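Local coordinates for protein replicative DNA helicase DnaB, 1st part (Mycobacterium tuberculosis, PDB 2R5U) that probably unwinds duplex DNA ahead of the replisome as a hexameric ATP-dependent 5'-3' helicase, the piece described being its N-terminal domain, at residues 46-49 / 50-54; 53-57 / 58-62; 85-88 / 89-93; 104-107 / 108-111. One frame throughout, in Å; residues are numbered along the deposited sequence.

In the fold
All four contacts join side chains a few residues apart along the chain, in the DnaB-like N-terminal domain. Contact 3 is the buried one, made entirely within helix 84-93, and it alone meets another subunit. Contacts 1 and 4 lie along helices with one apolar side turned to neighbouring helices and a more polar side; contact 1 runs directly into contact 2, the loop between helices 45-52 and 63-77, and shares Glu53 and Arg54 with it. Contacts 3 and 4 touch through Leu106, which packs on Val87, Ala88 and Leu91. Chemistry follows place: a weak salt bridge in contact 1, firmer ones in contact 3, a carboxylate-to-amide bond in the turn, hydroxyl-to-carbonyl bonds in contact 4.

Contact 1. Residues 46-49 / 50-54; sequences DAIA and DVLER
Ile48 and Leu52 meet one helical turn apart, where CG2 of Ile48 lies 4.3 Å from CD1 of Leu52, a loose apolar touch. The backbone beneath them is bound more firmly: Leu52 N donates to Ile48 O at 2.9 Å. Val51 N reaches Ala47 O at 3.0 Å, and the Val51 side chain packs against this carbonyl, because CG2, anti to the carbonyl carbon of its own residue, is swung beside the backbone N and comes within 3.2 Å of Ala47 O. Asp50 N closes the preceding step on Asp46 O.

This is the i to i+4 ladder of an alpha helix, here the last turns of helix 45-52, and it weakens toward the end. The bond from Glu53 N to Ala49 O is weak at 3.4 Å, and CG of Glu53 lies 3.1 Å from the same oxygen, with the chain bent at chi2. Beyond it, Arg54 turns its guanidinium back on Asp50. NH1 binds Asp50 O at 2.7 Å, with the oxygen in the guanidinium plane although the donor stands 45° above the carbonyl plane, and the same nitrogen makes a weak salt bridge, 3.4 Å long, to Asp50 OD1.

Farther out, Ile48 rests on Met41 of helix 31-43 and Ile72 of helix 63-77, while Leu52 reaches Tyr69, Leu73 and Tyr76 of the latter. Val51 packs on Val37 and Met41, and with Ala47 it also touches Ala119 of helix 119-147.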
# COMPACT_ATOMS: atom_id res chain seq x y z
N ASP B 46 -44.38 -11.51 -5.39
CA ASP B 46 -44.83 -10.91 -6.66
C ASP B 46 -44.31 -9.48 -6.84
O ASP B 46 -44.01 -9.07 -7.96
CB ASP B 46 -46.36 -10.94 -6.79
CG ASP B 46 -46.93 -12.36 -6.79
OD1 ASP B 46 -46.17 -13.32 -7.06
OD2 ASP B 46 -48.15 -12.52 -6.53
N ALA B 47 -44.23 -8.73 -5.74
CA ALA B 47 -43.71 -7.36 -5.78
C ALA B 47 -42.20 -7.35 -6.08
O ALA B 47 -41.74 -6.50 -6.84
CB ALA B 47 -44.00 -6.63 -4.49
N ILE B 48 -41.44 -8.27 -5.49
CA ILE B 48 -40.00 -8.36 -5.81
C ILE B 48 -39.83 -8.54 -7.33
O ILE B 48 -39.04 -7.83 -7.95
CB ILE B 48 -39.30 -9.52 -5.07
CG1 ILE B 48 -39.44 -9.38 -3.54
CG2 ILE B 48 -37.82 -9.58 -5.48
CD1 ILE B 48 -38.95 -10.61 -2.77
N ALA B 49 -40.58 -9.48 -7.92
CA ALA B 49 -40.46 -9.76 -9.37
C ALA B 49 -40.76 -8.53 -10.19
O ALA B 49 -40.04 -8.22 -11.14
CB ALA B 49 -41.40 -10.92 -9.78
N ASP B 50 -41.81 -7.81 -9.83
CA ASP B 50 -42.16 -6.54 -10.49
C ASP B 50 -41.05 -5.48 -10.44
O ASP B 50 -40.74 -4.83 -11.45
CB ASP B 50 -43.40 -5.96 -9.84
CG ASP B 50 -44.59 -6.08 -10.70
OD1 ASP B 50 -44.96 -5.03 -11.28
OD2 ASP B 50 -45.13 -7.21 -10.82
N VAL B 51 -40.47 -5.33 -9.26
CA VAL B 51 -39.42 -4.36 -8.98
C VAL B 51 -38.15 -4.67 -9.79
O VAL B 51 -37.52 -3.76 -10.36
CB VAL B 51 -39.16 -4.30 -7.44
CG1 VAL B 51 -37.89 -3.56 -7.11
CG2 VAL B 51 -40.37 -3.63 -6.74
N LEU B 52 -37.80 -5.95 -9.83
CA LEU B 52 -36.64 -6.44 -10.57
C LEU B 52 -36.68 -6.13 -12.07
O LEU B 52 -35.63 -5.94 -12.68
CB LEU B 52 -36.44 -7.93 -10.35
CG LEU B 52 -35.52 -8.26 -9.18
CD1 LEU B 52 -35.39 -9.77 -9.05
CD2 LEU B 52 -34.16 -7.67 -9.49
N GLU B 53 -37.87 -6.09 -12.65
CA GLU B 53 -38.06 -5.66 -14.04
C GLU B 53 -37.51 -4.26 -14.30
O GLU B 53 -37.09 -3.94 -15.42
CB GLU B 53 -39.54 -5.60 -14.38
CG GLU B 53 -40.32 -6.79 -13.91
CD GLU B 53 -40.59 -7.76 -14.99
OE1 GLU B 53 -41.80 -7.99 -15.27
OE2 GLU B 53 -39.62 -8.28 -15.59
N ARG B 54 -37.51 -3.43 -13.27
CA ARG B 54 -37.23 -2.01 -13.46
C ARG B 54 -35.90 -1.55 -12.88
O ARG B 54 -35.28 -0.64 -13.43
CB ARG B 54 -38.36 -1.19 -12.85
CG ARG B 54 -39.64 -1.21 -13.64
CD ARG B 54 -40.77 -1.08 -12.67
NE ARG B 54 -42.10 -1.09 -13.28
CZ ARG B 54 -42.90 -2.15 -13.33
NH1 ARG B 54 -42.50 -3.33 -12.85
NH2 ARG B 54 -44.11 -2.05 -13.87

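Contact 2. Residues 53-57 / 58-62; sequences ERLRP and GDFYR
Asp59 sets its carboxylate with chi1 at -80° and chi2 at -9°, which carries OD2 back over the chain to the backbone N of Arg56. Leu55, with CG beside its own backbone N, sends CD1 toward the Phe60 ring. The frame for both is a type II beta turn from Arg56 to Asp59, in the loop between helices 45-52 and 63-77. Its closing bond runs from Asp59 N to Arg56 O at 3.3 Å. Gly58 takes the left-handed backbone angles of the third turn position, where a CB would run into the carbonyl O of Pro57.

The side-chain bond is shorter and straighter: Arg56 N donates to Asp59 OD2 at 2.8 Å, with 166° at the hydrogen, and approaches from above the carboxylate plane. Arg56 and Asp59 therefore grip each other twice, amide to carboxylate and amide to carbonyl. The Arg56 guanidinium bends away, its NE 5.6 Å from Asp59 OD2, so the pair's opposite charges act only at a distance.

Arg133 and Arg134 of helix 119-147 hold the turn from outside, bonding to Asp59 O and Pro57 O respectively. Phe60 enters the core between helices 31-43 and 63-77, where its ring meets Tyr69. Leu55 crosses it at about a right angle, CD1 lying 3.7 Å from CE1 of Phe60.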
# COMPACT_ATOMS: atom_id res chain seq x y z
N GLU B 53 -37.87 -6.09 -12.65
CA GLU B 53 -38.06 -5.66 -14.04
C GLU B 53 -37.51 -4.26 -14.30
O GLU B 53 -37.09 -3.94 -15.42
CB GLU B 53 -39.54 -5.60 -14.38
CG GLU B 53 -40.32 -6.79 -13.91
CD GLU B 53 -40.59 -7.76 -14.99
OE1 GLU B 53 -41.80 -7.99 -15.27
OE2 GLU B 53 -39.62 -8.28 -15.59
N ARG B 54 -37.51 -3.43 -13.27
CA ARG B 54 -37.23 -2.01 -13.46
C ARG B 54 -35.90 -1.55 -12.88
O ARG B 54 -35.28 -0.64 -13.43
CB ARG B 54 -38.36 -1.19 -12.85
CG ARG B 54 -39.64 -1.21 -13.64
CD ARG B 54 -40.77 -1.08 -12.67
NE ARG B 54 -42.10 -1.09 -13.28
CZ ARG B 54 -42.90 -2.15 -13.33
NH1 ARG B 54 -42.50 -3.33 -12.85
NH2 ARG B 54 -44.11 -2.05 -13.87
N LEU B 55 -35.48 -2.14 -11.77
CA LEU B 55 -34.30 -1.68 -11.06
C LEU B 55 -33.05 -2.50 -11.31
O LEU B 55 -33.11 -3.70 -11.59
CB LEU B 55 -34.57 -1.60 -9.54
CG LEU B 55 -35.68 -0.65 -9.10
CD1 LEU B 55 -35.69 -0.48 -7.61
CD2 LEU B 55 -35.55 0.71 -9.79
N ARG B 56 -31.91 -1.82 -11.20
CA ARG B 56 -30.59 -2.42 -11.33
C ARG B 56 -29.84 -2.14 -10.02
O ARG B 56 -30.23 -1.21 -9.31
CB ARG B 56 -29.84 -1.78 -12.50
CG ARG B 56 -30.68 -1.47 -13.77
CD ARG B 56 -30.82 -2.67 -14.72
NE ARG B 56 -31.70 -3.72 -14.21
CZ ARG B 56 -32.93 -3.99 -14.67
NH1 ARG B 56 -33.46 -3.31 -15.69
NH2 ARG B 56 -33.63 -4.96 -14.11
N PRO B 57 -28.79 -2.94 -9.69
CA PRO B 57 -27.90 -2.56 -8.57
C PRO B 57 -27.42 -1.11 -8.65
O PRO B 57 -27.09 -0.62 -9.72
CB PRO B 57 -26.70 -3.52 -8.71
CG PRO B 57 -26.92 -4.30 -10.00
CD PRO B 57 -28.40 -4.23 -10.29
N GLY B 58 -27.43 -0.42 -7.51
CA GLY B 58 -26.96 0.96 -7.45
C GLY B 58 -28.04 2.01 -7.62
O GLY B 58 -27.76 3.20 -7.43
N ASP B 59 -29.27 1.60 -7.94
CA ASP B 59 -30.37 2.54 -8.22
C ASP B 59 -30.89 3.33 -7.00
O ASP B 59 -31.51 4.40 -7.14
CB ASP B 59 -31.51 1.83 -8.95
CG ASP B 59 -31.25 1.67 -10.46
OD1 ASP B 59 -30.28 2.25 -11.00
OD2 ASP B 59 -32.05 0.97 -11.11
N PHE B 60 -30.63 2.83 -5.80
CA PHE B 60 -31.09 3.51 -4.60
C PHE B 60 -30.10 4.61 -4.23
O PHE B 60 -28.91 4.35 -4.20
CB PHE B 60 -31.25 2.52 -3.45
CG PHE B 60 -32.46 1.64 -3.60
CD1 PHE B 60 -32.40 0.49 -4.38
CD2 PHE B 60 -33.68 2.01 -3.03
CE1 PHE B 60 -33.54 -0.31 -4.55
CE2 PHE B 60 -34.82 1.22 -3.20
CZ PHE B 60 -34.73 0.04 -3.96
N TYR B 61 -30.59 5.82 -4.00
CA TYR B 61 -29.74 6.91 -3.55
C TYR B 61 -29.21 6.66 -2.14
O TYR B 61 -28.01 6.82 -1.88
CB TYR B 61 -30.46 8.27 -3.59
CG TYR B 61 -29.56 9.40 -3.11
CD1 TYR B 61 -29.84 10.08 -1.93
CD2 TYR B 61 -28.39 9.74 -3.81
CE1 TYR B 61 -29.00 11.11 -1.47
CE2 TYR B 61 -27.53 10.75 -3.36
CZ TYR B 61 -27.84 11.43 -2.19
OH TYR B 61 -27.01 12.44 -1.75
N ARG B 62 -30.10 6.29 -1.22
CA ARG B 62 -29.69 6.08 0.17
C ARG B 62 -29.00 4.72 0.35
O ARG B 62 -29.59 3.69 -0.00
CB ARG B 62 -30.91 6.17 1.08
CG ARG B 62 -30.59 6.69 2.46
CD ARG B 62 -31.74 6.50 3.39
NE ARG B 62 -31.42 5.66 4.55
CZ ARG B 62 -31.01 6.14 5.72
NH1 ARG B 62 -30.76 5.31 6.73
NH2 ARG B 62 -30.85 7.45 5.90

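Contact 3. Residues 85-88 / 89-93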
# COMPACT_ATOMS: atom_id res chain seq x y z
N VAL B 85 -38.16 -10.99 9.12
CA VAL B 85 -37.27 -11.91 9.84
C VAL B 85 -36.10 -12.40 8.99
O VAL B 85 -34.94 -12.30 9.42
CB VAL B 85 -38.08 -13.11 10.46
CG1 VAL B 85 -37.14 -14.14 11.14
CG2 VAL B 85 -39.11 -12.56 11.47
N THR B 86 -36.38 -12.92 7.79
CA THR B 86 -35.32 -13.50 6.96
C THR B 86 -34.36 -12.42 6.40
O THR B 86 -33.16 -12.67 6.22
CB THR B 86 -35.85 -14.36 5.82
OG1 THR B 86 -36.68 -13.56 4.95
CG2 THR B 86 -36.64 -15.57 6.36
N VAL B 87 -34.89 -11.22 6.18
CA VAL B 87 -34.11 -10.08 5.67
C VAL B 87 -33.21 -9.46 6.76
O VAL B 87 -32.06 -9.15 6.49
CB VAL B 87 -35.00 -9.01 4.98
CG1 VAL B 87 -34.17 -7.73 4.64
CG2 VAL B 87 -35.63 -9.56 3.72
N ALA B 88 -33.74 -9.27 7.98
CA ALA B 88 -32.94 -8.81 9.12
C ALA B 88 -31.75 -9.74 9.40
O ALA B 88 -30.66 -9.28 9.77
CB ALA B 88 -33.81 -8.64 10.39
N ALA B 89 -31.98 -11.04 9.21
CA ALA B 89 -30.92 -12.03 9.40
C ALA B 89 -29.89 -11.99 8.27
O ALA B 89 -28.70 -12.16 8.52
CB ALA B 89 -31.52 -13.44 9.56
N GLU B 90 -30.35 -11.81 7.03
CA GLU B 90 -29.44 -11.64 5.90
C GLU B 90 -28.59 -10.37 6.07
O GLU B 90 -27.37 -10.42 5.89
CB GLU B 90 -30.20 -11.65 4.56
CG GLU B 90 -29.35 -11.29 3.33
CD GLU B 90 -28.27 -12.31 3.00
OE1 GLU B 90 -28.54 -13.52 3.15
OE2 GLU B 90 -27.15 -11.90 2.59
N LEU B 91 -29.21 -9.27 6.48
CA LEU B 91 -28.48 -8.03 6.83
C LEU B 91 -27.48 -8.21 7.98
O LEU B 91 -26.35 -7.73 7.90
CB LEU B 91 -29.44 -6.87 7.13
CG LEU B 91 -30.24 -6.31 5.93
CD1 LEU B 91 -31.41 -5.51 6.45
CD2 LEU B 91 -29.39 -5.49 4.98
N ASP B 92 -27.91 -8.88 9.05
CA ASP B 92 -27.04 -9.21 10.18
C ASP B 92 -25.83 -10.07 9.77
O ASP B 92 -24.72 -9.83 10.24
CB ASP B 92 -27.85 -9.90 11.29
CG ASP B 92 -27.06 -10.09 12.57
OD1 ASP B 92 -26.67 -9.08 13.20
OD2 ASP B 92 -26.84 -11.26 12.95
N ARG B 93 -26.02 -11.05 8.90
CA ARG B 93 -24.89 -11.83 8.36
C ARG B 93 -23.89 -10.92 7.65
O ARG B 93 -22.69 -11.17 7.68
CB ARG B 93 -25.37 -12.93 7.40
CG ARG B 93 -25.83 -14.18 8.11
CD ARG B 93 -26.10 -15.33 7.14
NE ARG B 93 -27.27 -15.07 6.30
CZ ARG B 93 -28.48 -15.58 6.50
NH1 ARG B 93 -28.72 -16.42 7.51
NH2 ARG B 93 -29.47 -15.26 5.67
O HOH W 1 -32.11 -15.17 6.24
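Residues 85-93 are alpha-helical, and the amides of Ala89 to Arg93 each bind the carbonyl four residues earlier. Across the segments they run from Ala89 N to Val85 O (3.2 Å) through Glu90 and Leu91 to Asp92 N and Ala88 O (2.9 Å); Leu91 N to Val87 O is the straightest, with 172° at the hydrogen.

Val87 and Leu91 lie side by side and point the same way, CG1 of Val87 4.0 Å from CD1 of Leu91. Arg93 folds back along the helix: NH2 meets Glu90 OE1 at 3.2 Å, in the guanidinium plane but above the carboxylate plane, and a water that donates to Thr86 O accepts from the same NH2. Glu90 is a shared acceptor, since OE1 also pairs with Arg78 and OE2 with Arg94, an arrangement that would tend to keep it ionised.

The Asp92 carboxylate instead points off the helix, OD2 forming a salt bridge with Lys129 of the second subunit, where Thr86 also packs on Tyr122, a link consistent with the hexameric ring. Within the chain, Thr86 and Val87 touch Leu75 of helix 63-77, while Ala88 and Leu91 lean on Leu97 of helix 97-100 and Leu106 of helix 102-111.

Contact 4. Residues 104-107 / 108-111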
# COMPACT_ATOMS: atom_id res chain seq x y z
N PRO B 104 -36.60 -2.91 13.57
CA PRO B 104 -37.61 -1.84 13.66
C PRO B 104 -37.63 -0.98 12.40
O PRO B 104 -38.70 -0.54 11.98
CB PRO B 104 -37.12 -1.00 14.85
CG PRO B 104 -36.32 -1.95 15.68
CD PRO B 104 -35.63 -2.83 14.69
N TYR B 105 -36.48 -0.77 11.78
CA TYR B 105 -36.44 -0.03 10.51
C TYR B 105 -37.20 -0.75 9.39
O TYR B 105 -37.94 -0.13 8.63
CB TYR B 105 -35.01 0.26 10.09
CG TYR B 105 -34.95 1.02 8.82
CD1 TYR B 105 -34.29 0.49 7.70
CD2 TYR B 105 -35.57 2.26 8.70
CE1 TYR B 105 -34.24 1.20 6.51
CE2 TYR B 105 -35.53 2.97 7.51
CZ TYR B 105 -34.86 2.43 6.43
OH TYR B 105 -34.83 3.12 5.26
N LEU B 106 -37.01 -2.07 9.30
CA LEU B 106 -37.77 -2.88 8.34
C LEU B 106 -39.27 -2.81 8.57
O LEU B 106 -40.05 -2.75 7.62
CB LEU B 106 -37.29 -4.34 8.34
CG LEU B 106 -35.80 -4.60 8.11
CD1 LEU B 106 -35.59 -6.11 8.12
CD2 LEU B 106 -35.35 -3.98 6.78
N HIS B 107 -39.68 -2.79 9.84
CA HIS B 107 -41.10 -2.64 10.19
C HIS B 107 -41.65 -1.27 9.81
O HIS B 107 -42.77 -1.17 9.35
CB HIS B 107 -41.34 -2.96 11.67
CG HIS B 107 -41.20 -4.41 11.99
ND1 HIS B 107 -42.06 -5.37 11.48
CD2 HIS B 107 -40.28 -5.09 12.72
CE1 HIS B 107 -41.70 -6.56 11.92
NE2 HIS B 107 -40.62 -6.42 12.67
N THR B 108 -40.83 -0.22 9.99
CA THR B 108 -41.17 1.13 9.51
C THR B 108 -41.40 1.15 7.98
O THR B 108 -42.40 1.68 7.50
CB THR B 108 -40.10 2.15 9.92
OG1 THR B 108 -40.02 2.24 11.35
CG2 THR B 108 -40.42 3.52 9.37
N LEU B 109 -40.48 0.55 7.22
CA LEU B 109 -40.63 0.43 5.76
C LEU B 109 -41.92 -0.26 5.34
O LEU B 109 -42.59 0.19 4.42
CB LEU B 109 -39.45 -0.32 5.15
CG LEU B 109 -38.11 0.38 5.18
CD1 LEU B 109 -37.04 -0.51 4.57
CD2 LEU B 109 -38.20 1.72 4.45
N ILE B 110 -42.25 -1.35 6.01
CA ILE B 110 -43.50 -2.07 5.74
C ILE B 110 -44.72 -1.16 5.98
O ILE B 110 -45.66 -1.15 5.18
CB ILE B 110 -43.57 -3.39 6.57
CG1 ILE B 110 -42.63 -4.43 5.94
CG2 ILE B 110 -44.98 -3.91 6.65
CD1 ILE B 110 -42.33 -5.60 6.85
N SER B 111 -44.67 -0.38 7.06
CA SER B 111 -45.71 0.59 7.44
C SER B 111 -45.91 1.74 6.46
O SER B 111 -46.93 2.41 6.52
CB SER B 111 -45.42 1.17 8.82
OG SER B 111 -45.28 0.16 9.80
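Tyr105 and Leu109 make the tight half of this contact. Leu109 lays CG over one face of the phenol ring, 4.2 Å from its centroid and 18° off the ring normal, a CH-pi contact. Its two methyls divide the rim: CD1 lies 3.8 Å from Tyr105 CE1, whereas CD2 lies 3.7 Å from the hydroxyl oxygen, Tyr105 OH. The ring is laid beneath Leu109, its face toward CG, because Tyr105 holds its own CG anti to the backbone N (chi1 -179°). The hydroxyl has a weak hydrogen bond to His65.

Both residues belong to helix 102-111, an amphipathic helix of this all-helical domain. Leu109 turns inward to Gln35 and Leu38 of helix 31-43, and Ile110 to Leu42 and Leu43. Leu106 adds a looser touch, 4.4 Å from CD2 to CD1 of Leu109.

The outer side is polar and more exposed, and its side chains serve the backbone. Thr108 OG1 donates to Pro104 O at 3.1 Å, and the amide of the same residue reaches that oxygen from the opposite face of the carbonyl plane. Ser111 repeats the pattern one turn on: OG binds His107 O at 2.9 Å while Ser111 N binds it at 3.1 Å, again from opposite faces. Each hydroxyl sits beside its own backbone N, anti to the carbonyl carbon, which directs it back along the helix to the carbonyl four residues earlier.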